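Local coordinates for PPC domain-containing protein (Archaeoglobus fulgidus, PDB 2H6L) that is of unknown function but binds zinc through a histidine site and belongs to the plants and prokaryotes conserved (PCC) domain family, at residues S48-G52 and K63-M67. Numbering follows the deposited sequence.
Sequences SAVIG and KKELM
Ser48 lays its CB against the carbonyl oxygen of Leu66, 3.3 Å from CB to O, where the strand ends at Leu66 and Met67 turns into a loop. At Ala49 the backbones join in an antiparallel hydrogen-bonded pair: Ala49 N gives its hydrogen to Leu66 O at 2.9 Å, and Leu66 N returns a bond to Ala49 O. Ala49 and Leu66 share a face of the sheet, where Ala49 meets Leu94 of strand 85-96 and Leu66 meets Tyr101 of strand 99-110.

Val50 and Glu65 form a non-hydrogen-bonded pair, although the CA-H of Val50 approaches Lys64 O. Val50 CG1, anti to the backbone N (chi1 176°), reaches the aliphatic chain of Lys63, which slants across it with Lys63 CD 4.1 Å from CG1. Lys63 also makes a cation-pi contact with Phe106.

The two segments belong to the beta hairpin formed by strands 45-55 and 60-66. Strand 99-110 pairs with strand 45-55 as well, bonding to the backbone of Val50.

Ile51 again forms a hydrogen-bonded pair, now with Lys64; Lys64 N to Ile51 O is short at 2.7 Å, and the donor stands 39° out of the carbonyl plane. The Ile51 side chain lies beside that of Lys64 and points the same way, Ile51 CG1 4.0 Å from Lys64 CB, while Ile51 CD1 extends to Leu66 CD1 at 4.2 Å, an apolar contact on the face that also carries Ala49. Farther out, Lys64 packs on Asp97 of a second subunit.

At Gly52 the backbones draw together, with its CA 3.7 Å from Lys63 CA. Gly52 bonds through its backbone to His104, a zinc ligand together with His89 and His91, and itself lies about 8 Å from the zinc ion at nearest atoms.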
loop_
_atom_site.group_PDB
_atom_site.type_symbol
_atom_site.label_atom_id
_atom_site.label_comp_id
_atom_site.label_asym_id
_atom_site.label_seq_id
_atom_site.Cartn_x
_atom_site.Cartn_y
_atom_site.Cartn_z
ATOM N N SER A 48 3.685 2.208 -20.170
ATOM C CA SER A 48 4.635 3.312 -20.075
ATOM C C SER A 48 4.191 4.222 -18.948
ATOM O O SER A 48 3.116 4.039 -18.385
ATOM C CB SER A 48 4.673 4.110 -21.375
ATOM O OG SER A 48 3.426 4.749 -21.598
ATOM N N ALA A 49 5.000 5.223 -18.630
ATOM C CA ALA A 49 4.625 6.108 -17.549
ATOM C C ALA A 49 5.509 7.326 -17.435
ATOM O O ALA A 49 6.568 7.413 -18.057
ATOM C CB ALA A 49 4.657 5.332 -16.230
ATOM N N VAL A 50 5.043 8.275 -16.633
ATOM C CA VAL A 50 5.792 9.482 -16.347
ATOM C C VAL A 50 5.713 9.670 -14.840
ATOM O O VAL A 50 4.632 9.831 -14.280
ATOM C CB VAL A 50 5.207 10.727 -17.049
ATOM C CG1 VAL A 50 5.996 11.969 -16.627
ATOM C CG2 VAL A 50 5.282 10.559 -18.572
ATOM N N ILE A 51 6.866 9.615 -14.186
ATOM C CA ILE A 51 6.939 9.776 -12.744
ATOM C C ILE A 51 7.883 10.934 -12.456
ATOM O O ILE A 51 8.357 11.601 -13.375
ATOM C CB ILE A 51 7.499 8.509 -12.061
ATOM C CG1 ILE A 51 8.931 8.252 -12.533
ATOM C CG2 ILE A 51 6.610 7.306 -12.379
ATOM C CD1 ILE A 51 9.640 7.156 -11.768
ATOM N N GLY A 52 8.165 11.176 -11.186
ATOM C CA GLY A 52 9.071 12.262 -10.871
ATOM C C GLY A 52 9.319 12.411 -9.396
ATOM O O GLY A 52 8.612 11.829 -8.577
ATOM N N LYS A 63 10.755 15.237 -13.462
ATOM C CA LYS A 63 10.154 14.023 -13.986
ATOM C C LYS A 63 11.060 13.094 -14.772
ATOM O O LYS A 63 12.107 13.488 -15.290
ATOM C CB LYS A 63 8.918 14.371 -14.823
ATOM C CG LYS A 63 9.162 15.354 -15.954
ATOM C CD LYS A 63 7.878 15.635 -16.733
ATOM C CE LYS A 63 6.801 16.240 -15.845
ATOM N NZ LYS A 63 5.512 16.443 -16.573
ATOM N N LYS A 64 10.638 11.836 -14.831
ATOM C CA LYS A 64 11.362 10.800 -15.544
ATOM C C LYS A 64 10.372 10.072 -16.444
ATOM O O LYS A 64 9.269 9.719 -16.017
ATOM C CB LYS A 64 11.998 9.811 -14.560
ATOM C CG LYS A 64 12.819 8.727 -15.241
ATOM C CD LYS A 64 13.464 7.781 -14.244
ATOM C CE LYS A 64 14.359 6.790 -14.964
ATOM N NZ LYS A 64 15.290 7.505 -15.883
ATOM N N GLU A 65 10.761 9.875 -17.696
ATOM C CA GLU A 65 9.911 9.188 -18.654
ATOM C C GLU A 65 10.351 7.752 -18.743
ATOM O O GLU A 65 11.544 7.461 -18.728
ATOM C CB GLU A 65 10.016 9.837 -20.033
ATOM C CG GLU A 65 9.240 11.132 -20.168
ATOM C CD GLU A 65 9.476 11.803 -21.504
ATOM O OE1 GLU A 65 10.494 12.517 -21.643
ATOM O OE2 GLU A 65 8.648 11.604 -22.421
ATOM N N LEU A 66 9.377 6.858 -18.820
ATOM C CA LEU A 66 9.639 5.432 -18.924
ATOM C C LEU A 66 8.775 4.893 -20.049
ATOM O O LEU A 66 7.562 4.782 -19.899
ATOM C CB LEU A 66 9.272 4.731 -17.620
ATOM C CG LEU A 66 10.122 5.071 -16.395
ATOM C CD1 LEU A 66 9.398 4.606 -15.147
ATOM C CD2 LEU A 66 11.499 4.414 -16.513
HETATM N N MSE A 67 9.399 4.580 -21.177
HETATM C CA MSE A 67 8.671 4.053 -22.319
HETATM C C MSE A 67 8.957 2.568 -22.505
HETATM O O MSE A 67 9.379 2.114 -23.572
HETATM C CB MSE A 67 9.023 4.848 -23.581
HETATM C CG MSE A 67 8.498 6.286 -23.556
HETATM SE SE MSE A 67 8.972 7.366 -25.105
HETATM C CE MSE A 67 7.689 6.669 -26.376
#